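8-demethyl-8-aminoriboflavin-5'-phosphate synthase (Streptomyces davawensis, PDB 5MLD) replaces the C-8 methyl group of FMN with an amino group drawn from glutamate, a step in the biosynthesis of the antibiotic roseoflavin. Local coordinates at residues D83-T89 with V126-C132; D70-L76 with I103-L107; A160-W164 with H182-L188. All coordinates share one frame. Residues are numbered along the deposited sequence.

Contact 1: residues D83-T89 with V126-C132; sequences DILVIAT and VAGLLMC. With 8DP (8-demethyl-8-aminoriboflavin-5'-phosphate), chain I.
Leu-130, in the m,t rotamer, packs beside Ala-88 and Val-86 on the same face of the sheet, its CB 3.9 Å from Ala-88 CB and its CG 3.9 Å from Val-86 CG1. Both backbones are extended and run parallel, 84-89 beside 126-132, their axes 4.6 Å apart at 16°. The register pairs Ile-84 with Val-126 and continues one for one to Thr-89 with Met-131. Seven hydrogen bonds zigzag between them, from Val-126 N to Asp-83 O (3.0 Å), through Leu-85 N to Val-126 O (2.9 Å) and Leu-130 N to Ile-87 O (2.9 Å), to Cys-132 N to Thr-89 O (3.1 Å). These are adjacent parallel strands of the flavodoxin-like fold, a sheet sandwiched by helices: 20-34 and 183-205 cover the face of Ile-84, Val-86 and Leu-130, while helix 138-152 covers that of Ala-127, Leu-129 and Met-131. On this latter face Leu-129 (t,p) brings CD1 to 3.7 Å from Ile-87 CB, and Thr-89 CG2 sits 3.8 Å from Met-131 CG. Gly-128 puts no side chain beside Val-86. Where the strand ends, Cys-132 enters the flavin site, its O 3.1 Å from ligand O5.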
loop_
_atom_site.group_PDB
_atom_site.type_symbol
_atom_site.label_atom_id
_atom_site.label_comp_id
_atom_site.label_asym_id
_atom_site.label_seq_id
_atom_site.Cartn_x
_atom_site.Cartn_y
_atom_site.Cartn_z
ATOM N N ASP A 83 13.400 -14.883 -19.847
ATOM C CA ASP A 83 12.197 -15.636 -19.524
ATOM C C ASP A 83 11.759 -15.389 -18.091
ATOM O O ASP A 83 10.558 -15.445 -17.794
ATOM C CB ASP A 83 12.452 -17.119 -19.779
ATOM C CG ASP A 83 13.018 -17.357 -21.158
ATOM O OD1 ASP A 83 12.216 -17.298 -22.110
ATOM O OD2 ASP A 83 14.253 -17.561 -21.300
ATOM N N ILE A 84 12.709 -15.097 -17.204
ATOM C CA ILE A 84 12.422 -14.751 -15.818
ATOM C C ILE A 84 13.013 -13.369 -15.562
ATOM O O ILE A 84 14.162 -13.106 -15.933
ATOM C CB ILE A 84 13.010 -15.783 -14.838
ATOM C CG1 ILE A 84 12.380 -17.170 -15.038
ATOM C CG2 ILE A 84 12.766 -15.330 -13.416
ATOM C CD1 ILE A 84 13.177 -18.273 -14.421
ATOM N N LEU A 85 12.220 -12.484 -14.953
ATOM C CA LEU A 85 12.684 -11.172 -14.512
ATOM C C LEU A 85 12.619 -11.144 -12.990
ATOM O O LEU A 85 11.545 -11.307 -12.412
ATOM C CB LEU A 85 11.831 -10.047 -15.107
ATOM C CG LEU A 85 12.264 -8.656 -14.611
ATOM C CD1 LEU A 85 13.648 -8.322 -15.146
ATOM C CD2 LEU A 85 11.288 -7.570 -15.012
ATOM N N VAL A 86 13.764 -11.013 -12.343
ATOM C CA VAL A 86 13.809 -10.866 -10.896
ATOM C C VAL A 86 14.210 -9.435 -10.611
ATOM O O VAL A 86 15.345 -9.038 -10.912
ATOM C CB VAL A 86 14.799 -11.834 -10.244
ATOM C CG1 VAL A 86 14.833 -11.583 -8.732
ATOM C CG2 VAL A 86 14.441 -13.289 -10.590
ATOM N N ILE A 87 13.309 -8.664 -10.009
ATOM C CA ILE A 87 13.692 -7.356 -9.484
ATOM C C ILE A 87 14.291 -7.576 -8.101
ATOM O O ILE A 87 13.666 -8.194 -7.233
ATOM C CB ILE A 87 12.498 -6.394 -9.419
ATOM C CG1 ILE A 87 11.833 -6.204 -10.794
ATOM C CG2 ILE A 87 12.952 -5.057 -8.805
ATOM C CD1 ILE A 87 12.698 -5.527 -11.817
ATOM N N ALA A 88 15.506 -7.096 -7.897
ATOM C CA ALA A 88 16.185 -7.267 -6.617
ATOM C C ALA A 88 16.373 -5.864 -6.060
ATOM O O ALA A 88 17.317 -5.163 -6.437
ATOM C CB ALA A 88 17.507 -8.010 -6.769
ATOM N N THR A 89 15.484 -5.463 -5.161
ATOM C CA THR A 89 15.464 -4.060 -4.809
ATOM C C THR A 89 15.665 -3.856 -3.315
ATOM O O THR A 89 15.077 -4.570 -2.492
ATOM C CB THR A 89 14.142 -3.395 -5.254
ATOM O OG1 THR A 89 14.200 -1.994 -4.961
ATOM C CG2 THR A 89 12.913 -4.029 -4.568
ATOM N N VAL A 126 7.942 -14.780 -16.507
ATOM C CA VAL A 126 7.718 -15.064 -15.092
ATOM C C VAL A 126 8.509 -14.054 -14.278
ATOM O O VAL A 126 9.638 -13.708 -14.645
ATOM C CB VAL A 126 8.138 -16.506 -14.737
ATOM C CG1 VAL A 126 8.070 -16.738 -13.242
ATOM C CG2 VAL A 126 7.256 -17.517 -15.465
ATOM N N ALA A 127 7.909 -13.563 -13.195
ATOM C CA ALA A 127 8.532 -12.574 -12.327
ATOM C C ALA A 127 8.777 -13.144 -10.938
ATOM O O ALA A 127 7.967 -13.913 -10.408
ATOM C CB ALA A 127 7.673 -11.307 -12.211
ATOM N N GLY A 128 9.917 -12.753 -10.361
ATOM C CA GLY A 128 10.191 -12.990 -8.963
ATOM C C GLY A 128 10.765 -11.726 -8.359
ATOM O O GLY A 128 11.031 -10.745 -9.057
ATOM N N LEU A 129 10.964 -11.764 -7.052
ATOM C CA LEU A 129 11.348 -10.556 -6.346
ATOM C C LEU A 129 12.334 -10.921 -5.247
ATOM O O LEU A 129 12.108 -11.892 -4.519
ATOM C CB LEU A 129 10.100 -9.901 -5.772
ATOM C CG LEU A 129 10.124 -8.454 -5.348
ATOM C CD1 LEU A 129 10.523 -7.568 -6.529
ATOM C CD2 LEU A 129 8.726 -8.151 -4.911
ATOM N N LEU A 130 13.430 -10.167 -5.152
ATOM C CA LEU A 130 14.327 -10.191 -4.001
ATOM C C LEU A 130 14.325 -8.803 -3.371
ATOM O O LEU A 130 14.465 -7.804 -4.082
ATOM C CB LEU A 130 15.750 -10.582 -4.408
ATOM C CG LEU A 130 15.927 -11.966 -5.052
ATOM C CD1 LEU A 130 17.338 -12.118 -5.541
ATOM C CD2 LEU A 130 15.573 -13.109 -4.069
ATOM N N MET A 131 14.152 -8.725 -2.048
ATOM C CA MET A 131 14.073 -7.416 -1.401
ATOM C C MET A 131 14.927 -7.388 -0.143
ATOM O O MET A 131 15.069 -8.398 0.557
ATOM C CB MET A 131 12.628 -7.039 -1.038
ATOM C CG MET A 131 11.721 -6.765 -2.216
ATOM S SD MET A 131 10.014 -6.724 -1.671
ATOM C CE MET A 131 9.689 -8.429 -1.262
ATOM N N CYS A 132 15.471 -6.213 0.160
ATOM C CA CYS A 132 16.277 -6.031 1.366
ATOM C C CYS A 132 15.885 -4.705 1.998
ATOM O O CYS A 132 15.944 -3.675 1.335
ATOM C CB CYS A 132 17.773 -6.032 1.036
ATOM S SG CYS A 132 18.704 -6.341 2.498
HETATM C C4 8DP I . 17.397 0.188 3.179
HETATM C C5 8DP I . 17.138 0.993 4.458
HETATM C C8 8DP I . 17.373 4.864 2.690
HETATM N N3 8DP I . 13.616 3.346 3.634
HETATM C C2 8DP I . 19.451 -1.189 2.438
HETATM N N2 8DP I . 18.644 5.443 2.335
HETATM N N1 8DP I . 15.901 1.842 4.192
HETATM C C6 8DP I . 16.010 3.058 3.601
HETATM O O6 8DP I . 19.695 0.982 3.293
HETATM N N4 8DP I . 14.541 0.141 5.078
HETATM C C12 8DP I . 14.854 3.826 3.342
HETATM C C13 8DP I . 14.669 1.358 4.492
HETATM C C14 8DP I . 13.523 2.113 4.205
HETATM C C15 8DP I . 12.279 1.563 4.538
HETATM C C16 8DP I . 13.348 -0.336 5.373
HETATM C C1 8DP I . 20.566 -1.010 1.402
HETATM C C3 8DP I . 18.804 0.192 2.562
HETATM C C7 8DP I . 17.288 3.594 3.297
HETATM C C9 8DP I . 16.190 5.615 2.430
HETATM O O1 8DP I . 21.608 -2.905 -1.824
HETATM P P1 8DP I . 21.640 -1.728 -0.824
HETATM O O2 8DP I . 23.016 -1.726 -0.071
HETATM O O3 8DP I . 21.408 -0.392 -1.517
HETATM O O4 8DP I . 20.492 -1.976 0.284
HETATM O O5 8DP I . 18.603 -2.194 2.007
HETATM O O7 8DP I . 16.510 -0.472 2.606
HETATM C C10 8DP I . 16.262 6.983 1.785
HETATM C C11 8DP I . 14.961 5.092 2.746
HETATM O O8 8DP I . 11.096 2.253 4.271
HETATM N N5 8DP I . 12.222 0.353 5.107
HETATM O O9 8DP I . 13.188 -1.610 5.972
#

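Contact 2: residues D70-L76 with I103-L107; sequences DEWPWLL and ILEKL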
loop_
_atom_site.group_PDB
_atom_site.type_symbol
_atom_site.label_atom_id
_atom_site.label_comp_id
_atom_site.label_asym_id
_atom_site.label_seq_id
_atom_site.Cartn_x
_atom_site.Cartn_y
_atom_site.Cartn_z
ATOM N N ASP A 70 20.537 6.882 -24.908
ATOM C CA ASP A 70 20.984 6.390 -23.609
ATOM C C ASP A 70 21.140 4.872 -23.711
ATOM O O ASP A 70 21.208 4.295 -24.806
ATOM C CB ASP A 70 20.016 6.859 -22.507
ATOM C CG ASP A 70 18.650 6.174 -22.578
ATOM O OD1 ASP A 70 18.388 5.438 -23.540
ATOM O OD2 ASP A 70 17.832 6.380 -21.662
ATOM N N GLU A 71 21.190 4.197 -22.563
ATOM C CA GLU A 71 21.358 2.749 -22.526
ATOM C C GLU A 71 20.045 2.000 -22.326
ATOM O O GLU A 71 20.071 0.791 -22.062
ATOM C CB GLU A 71 22.333 2.348 -21.423
ATOM C CG GLU A 71 23.747 2.858 -21.608
ATOM C CD GLU A 71 24.660 2.325 -20.532
ATOM O OE1 GLU A 71 24.837 1.095 -20.454
ATOM O OE2 GLU A 71 25.165 3.128 -19.738
ATOM N N TRP A 72 18.910 2.682 -22.406
ATOM C CA TRP A 72 17.642 1.978 -22.230
ATOM C C TRP A 72 17.369 0.935 -23.316
ATOM O O TRP A 72 16.921 -0.170 -22.964
ATOM C CB TRP A 72 16.493 2.986 -22.129
ATOM C CG TRP A 72 15.145 2.316 -22.053
ATOM C CD1 TRP A 72 14.119 2.453 -22.941
ATOM C CD2 TRP A 72 14.690 1.392 -21.055
ATOM N NE1 TRP A 72 13.043 1.698 -22.545
ATOM C CE2 TRP A 72 13.370 1.029 -21.395
ATOM C CE3 TRP A 72 15.265 0.836 -19.906
ATOM C CZ2 TRP A 72 12.619 0.139 -20.633
ATOM C CZ3 TRP A 72 14.513 -0.051 -19.147
ATOM C CH2 TRP A 72 13.203 -0.384 -19.517
ATOM N N PRO A 73 17.584 1.196 -24.614
ATOM C CA PRO A 73 17.341 0.124 -25.603
ATOM C C PRO A 73 18.096 -1.157 -25.289
ATOM O O PRO A 73 17.530 -2.255 -25.388
ATOM C CB PRO A 73 17.804 0.757 -26.924
ATOM C CG PRO A 73 17.546 2.219 -26.725
ATOM C CD PRO A 73 17.899 2.481 -25.271
ATOM N N TRP A 74 19.367 -1.033 -24.897
ATOM C CA TRP A 74 20.153 -2.191 -24.478
ATOM C C TRP A 74 19.475 -2.945 -23.332
ATOM O O TRP A 74 19.324 -4.171 -23.383
ATOM C CB TRP A 74 21.555 -1.729 -24.076
ATOM C CG TRP A 74 22.377 -2.738 -23.344
ATOM C CD1 TRP A 74 23.133 -3.731 -23.896
ATOM C CD2 TRP A 74 22.564 -2.836 -21.917
ATOM N NE1 TRP A 74 23.765 -4.449 -22.904
ATOM C CE2 TRP A 74 23.430 -3.921 -21.684
ATOM C CE3 TRP A 74 22.077 -2.116 -20.823
ATOM C CZ2 TRP A 74 23.823 -4.305 -20.397
ATOM C CZ3 TRP A 74 22.469 -2.501 -19.545
ATOM C CH2 TRP A 74 23.331 -3.583 -19.345
ATOM N N LEU A 75 19.050 -2.224 -22.288
ATOM C CA LEU A 75 18.425 -2.897 -21.147
ATOM C C LEU A 75 17.051 -3.454 -21.506
ATOM O O LEU A 75 16.702 -4.560 -21.076
ATOM C CB LEU A 75 18.315 -1.942 -19.952
ATOM C CG LEU A 75 17.717 -2.504 -18.654
ATOM C CD1 LEU A 75 18.370 -3.806 -18.229
ATOM C CD2 LEU A 75 17.790 -1.467 -17.514
ATOM N N LEU A 76 16.252 -2.695 -22.264
ATOM C CA LEU A 76 14.936 -3.179 -22.683
ATOM C C LEU A 76 15.057 -4.473 -23.469
ATOM O O LEU A 76 14.235 -5.390 -23.318
ATOM C CB LEU A 76 14.221 -2.113 -23.524
ATOM C CG LEU A 76 12.820 -2.469 -24.043
ATOM C CD1 LEU A 76 11.924 -2.929 -22.909
ATOM C CD2 LEU A 76 12.180 -1.274 -24.762
ATOM N N ILE A 103 12.904 2.295 -14.012
ATOM C CA ILE A 103 12.888 1.166 -14.941
ATOM C C ILE A 103 11.458 0.735 -15.203
ATOM O O ILE A 103 11.062 0.505 -16.354
ATOM C CB ILE A 103 13.724 -0.017 -14.410
ATOM C CG1 ILE A 103 15.203 0.356 -14.304
ATOM C CG2 ILE A 103 13.523 -1.249 -15.326
ATOM C CD1 ILE A 103 15.740 1.076 -15.515
ATOM N N LEU A 104 10.658 0.627 -14.135
ATOM C CA LEU A 104 9.277 0.188 -14.293
ATOM C C LEU A 104 8.442 1.227 -15.042
ATOM O O LEU A 104 7.576 0.872 -15.847
ATOM C CB LEU A 104 8.669 -0.128 -12.925
ATOM C CG LEU A 104 9.199 -1.355 -12.168
ATOM C CD1 LEU A 104 8.621 -1.385 -10.767
ATOM C CD2 LEU A 104 8.824 -2.623 -12.916
ATOM N N GLU A 105 8.680 2.517 -14.789
ATOM C CA GLU A 105 8.013 3.561 -15.569
ATOM C C GLU A 105 8.290 3.404 -17.064
ATOM O O GLU A 105 7.373 3.499 -17.897
ATOM C CB GLU A 105 8.460 4.949 -15.093
ATOM C CG GLU A 105 7.828 5.414 -13.787
ATOM C CD GLU A 105 8.482 6.671 -13.241
ATOM O OE1 GLU A 105 9.634 6.999 -13.660
ATOM O OE2 GLU A 105 7.832 7.351 -12.405
ATOM N N LYS A 106 9.557 3.203 -17.430
ATOM C CA LYS A 106 9.891 3.061 -18.844
ATOM C C LYS A 106 9.362 1.756 -19.419
ATOM O O LYS A 106 8.930 1.715 -20.584
ATOM C CB LYS A 106 11.398 3.172 -19.020
ATOM C CG LYS A 106 11.895 4.552 -18.595
ATOM C CD LYS A 106 13.399 4.712 -18.759
ATOM C CE LYS A 106 13.826 4.996 -20.200
ATOM N NZ LYS A 106 13.557 6.390 -20.620
ATOM N N LEU A 107 9.361 0.696 -18.617
ATOM C CA LEU A 107 8.857 -0.586 -19.088
ATOM C C LEU A 107 7.363 -0.523 -19.389
ATOM O O LEU A 107 6.872 -1.271 -20.243
ATOM C CB LEU A 107 9.167 -1.673 -18.052
ATOM C CG LEU A 107 9.158 -3.128 -18.511
ATOM C CD1 LEU A 107 10.087 -3.317 -19.687
ATOM C CD2 LEU A 107 9.546 -4.076 -17.378
HETATM O O HOH W 1 15.308 6.417 -22.796
HETATM O O HOH W 2 10.250 1.979 -22.988
#
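The indole of Trp-72 is the main projection here, reaching from the first turn of its helix to the flank of 103-107. Asp-70 OD1 accepts from Trp-72 N (3.0 Å), forming an Asx turn at the start of that helix. The short helical segments cross steeply, at 81°, with axes still 11.7 Å apart, so side chains must span the gap. Lys-106 bends over one indole face: its CE lies 3.7 Å from the centroid of the five-membered ring in a CH-pi contact, and NZ, 4.8 Å from that centroid, adds a cation-pi interaction. The six-membered end of the indole fits against Ile-103 and Leu-107, with CZ3 4.0 Å from Ile-103 CD1 and CH2 4.3 Å from Leu-107 CD1. Leu-75 and Leu-76 fill in beside it, each touching one of these two residues. Water bridges Trp-72 NE1 to Lys-106 O; another joins Asp-70 OD2 to Lys-106 NZ, and both of these side-chain atoms also bond to Glu-50. Helices 72-81 and 98-107, packed here, lead into parallel strands 84-92 and 125-132 of the flavodoxin-like sheet.

Contact 3: residues A160-W164 with H182-L188; sequences AAAYW and HFHTNKL
Leu-188, Tyr-163 and Trp-164 carry most of the buried surface where strand 161-164 lies against the first turns of helix 183-205. The strand is extended and the helix regular; their short axes run nearly antiparallel, at 157° and 7.1 Å. Ala-162 faces Leu-188 (CA to CA 4.9 Å), their CB atoms 3.7 Å apart. Leu-188, with chi1 m and chi2 t, also places CD1 3.5 Å from Tyr-163 CE1. The Tyr-163 CA-to-CB bond points away from the helix, yet its p rotamer returns the ring, and a water links OH to His-184 NE2 (2.8 and 2.9 Å); OH also bonds to Glu-135 of the fourth subunit. Further along, Thr-185, rotamer m, donates from OG1 to Tyr-163 O (2.7 Å). Trp-164, chi1 t, turns its indole edge toward the face of the N-cap residue His-182 in an offset edge-to-face pair, with the indole five-membered ring and imidazole centroids 4.9 Å apart and planes at 76°. His-182 NE2 bonds to Ala-168 O of the fourth subunit, and Phe-227 of the third packs on both rings. This is helix-on-strand packing at the border of a flavodoxin-like sheet, built into the interfaces of the homotetramer.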
loop_
_atom_site.group_PDB
_atom_site.type_symbol
_atom_site.label_atom_id
_atom_site.label_comp_id
_atom_site.label_asym_id
_atom_site.label_seq_id
_atom_site.Cartn_x
_atom_site.Cartn_y
_atom_site.Cartn_z
ATOM N N ALA A 160 6.833 -16.172 -4.547
ATOM C CA ALA A 160 7.716 -15.590 -5.543
ATOM C C ALA A 160 8.560 -14.437 -5.018
ATOM O O ALA A 160 9.372 -13.912 -5.782
ATOM C CB ALA A 160 6.905 -15.092 -6.735
ATOM N N ALA A 161 8.383 -14.016 -3.760
ATOM C CA ALA A 161 9.093 -12.863 -3.206
ATOM C C ALA A 161 9.887 -13.291 -1.979
ATOM O O ALA A 161 9.298 -13.728 -0.984
ATOM C CB ALA A 161 8.113 -11.752 -2.835
ATOM N N ALA A 162 11.217 -13.162 -2.049
ATOM C CA ALA A 162 12.110 -13.464 -0.937
ATOM C C ALA A 162 12.780 -12.183 -0.453
ATOM O O ALA A 162 13.073 -11.292 -1.250
ATOM C CB ALA A 162 13.177 -14.474 -1.348
ATOM N N TYR A 163 13.045 -12.098 0.855
ATOM C CA TYR A 163 13.437 -10.813 1.419
ATOM C C TYR A 163 14.181 -11.024 2.731
ATOM O O TYR A 163 14.108 -12.091 3.348
ATOM C CB TYR A 163 12.207 -9.909 1.628
ATOM C CG TYR A 163 11.209 -10.515 2.576
ATOM C CD1 TYR A 163 10.225 -11.370 2.118
ATOM C CD2 TYR A 163 11.266 -10.258 3.941
ATOM C CE1 TYR A 163 9.335 -11.949 2.972
ATOM C CE2 TYR A 163 10.361 -10.831 4.815
ATOM C CZ TYR A 163 9.403 -11.690 4.319
ATOM O OH TYR A 163 8.495 -12.294 5.150
ATOM N N TRP A 164 14.897 -9.975 3.147
ATOM C CA TRP A 164 15.479 -9.886 4.475
ATOM C C TRP A 164 15.058 -8.563 5.105
ATOM O O TRP A 164 15.036 -7.532 4.438
ATOM C CB TRP A 164 17.017 -9.972 4.436
ATOM C CG TRP A 164 17.650 -9.981 5.818
ATOM C CD1 TRP A 164 17.963 -11.079 6.563
ATOM C CD2 TRP A 164 18.045 -8.841 6.594
ATOM N NE1 TRP A 164 18.517 -10.704 7.759
ATOM C CE2 TRP A 164 18.595 -9.330 7.801
ATOM C CE3 TRP A 164 18.002 -7.458 6.380
ATOM C CZ2 TRP A 164 19.086 -8.481 8.806
ATOM C CZ3 TRP A 164 18.490 -6.607 7.377
ATOM C CH2 TRP A 164 19.027 -7.122 8.575
ATOM N N HIS A 182 20.469 -16.131 7.575
ATOM C CA HIS A 182 19.115 -15.965 8.091
ATOM C C HIS A 182 18.239 -17.051 7.472
ATOM O O HIS A 182 17.999 -17.053 6.259
ATOM C CB HIS A 182 18.594 -14.561 7.789
ATOM C CG HIS A 182 17.399 -14.170 8.596
ATOM N ND1 HIS A 182 17.410 -14.136 9.975
ATOM C CD2 HIS A 182 16.147 -13.819 8.218
ATOM C CE1 HIS A 182 16.216 -13.772 10.411
ATOM N NE2 HIS A 182 15.435 -13.562 9.363
ATOM N N PHE A 183 17.760 -17.968 8.320
ATOM C CA PHE A 183 17.054 -19.159 7.849
ATOM C C PHE A 183 15.849 -18.786 7.002
ATOM O O PHE A 183 15.648 -19.330 5.911
ATOM C CB PHE A 183 16.612 -20.018 9.049
ATOM C CG PHE A 183 15.663 -21.142 8.690
ATOM C CD1 PHE A 183 16.124 -22.265 8.012
ATOM C CD2 PHE A 183 14.318 -21.074 9.030
ATOM C CE1 PHE A 183 15.250 -23.307 7.664
ATOM C CE2 PHE A 183 13.435 -22.115 8.700
ATOM C CZ PHE A 183 13.912 -23.237 8.016
ATOM N N HIS A 184 15.026 -17.861 7.498
ATOM C CA HIS A 184 13.780 -17.560 6.806
ATOM C C HIS A 184 14.054 -16.996 5.416
ATOM O O HIS A 184 13.440 -17.431 4.432
ATOM C CB HIS A 184 12.947 -16.597 7.654
ATOM C CG HIS A 184 11.558 -16.380 7.138
ATOM N ND1 HIS A 184 10.515 -17.237 7.420
ATOM C CD2 HIS A 184 11.039 -15.400 6.359
ATOM C CE1 HIS A 184 9.410 -16.786 6.853
ATOM N NE2 HIS A 184 9.703 -15.674 6.200
ATOM N N THR A 185 15.019 -16.073 5.306
ATOM C CA THR A 185 15.389 -15.532 3.997
ATOM C C THR A 185 15.941 -16.629 3.095
ATOM O O THR A 185 15.578 -16.725 1.918
ATOM C CB THR A 185 16.414 -14.411 4.153
ATOM O OG1 THR A 185 15.834 -13.359 4.932
ATOM C CG2 THR A 185 16.830 -13.845 2.796
ATOM N N ASN A 186 16.821 -17.467 3.634
ATOM C CA ASN A 186 17.440 -18.481 2.792
ATOM C C ASN A 186 16.409 -19.476 2.283
ATOM O O ASN A 186 16.475 -19.917 1.126
ATOM C CB ASN A 186 18.559 -19.182 3.552
ATOM C CG ASN A 186 19.856 -18.396 3.508
ATOM O OD1 ASN A 186 20.131 -17.691 2.526
ATOM N ND2 ASN A 186 20.661 -18.509 4.565
ATOM N N LYS A 187 15.416 -19.801 3.101
ATOM C CA LYS A 187 14.408 -20.732 2.605
ATOM C C LYS A 187 13.485 -20.044 1.603
ATOM O O LYS A 187 13.122 -20.647 0.589
ATOM C CB LYS A 187 13.637 -21.373 3.766
ATOM C CG LYS A 187 12.267 -20.819 4.115
ATOM C CD LYS A 187 11.690 -21.582 5.317
ATOM C CE LYS A 187 10.482 -20.893 5.923
ATOM N NZ LYS A 187 10.105 -21.518 7.228
ATOM N N LEU A 188 13.153 -18.757 1.816
ATOM C CA LEU A 188 12.333 -18.059 0.823
ATOM C C LEU A 188 13.044 -17.949 -0.530
ATOM O O LEU A 188 12.407 -18.081 -1.582
ATOM C CB LEU A 188 11.942 -16.665 1.328
ATOM C CG LEU A 188 10.957 -16.645 2.509
ATOM C CD1 LEU A 188 10.440 -15.230 2.706
ATOM C CD2 LEU A 188 9.779 -17.608 2.326
HETATM O O HOH W 3 7.121 -14.716 5.440
#

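How the contacts relate
Contact 1 is the buried centre of the sheet, knit by backbone hydrogen bonds and aliphatic side chains. Contact 3 continues that sheet: strands 125-132 and 161-164 are neighbours, joined by Met-131 N to Ala-162 O and Ala-162 N to Leu-129 O (both 2.9 Å), and Leu-130 packs on Ala-162. Although also buried, contact 3 adds aromatic rings and polar groups that meet other subunits. Contact 2, partly buried and about 28 Å from contact 3 between centres, joins helices instead, through a lysine over an indole and bridging waters. Its segments alternate along the chain with those of contact 1: helix 72-81 precedes strand 84-92, and helix 98-107 precedes strand 125-132.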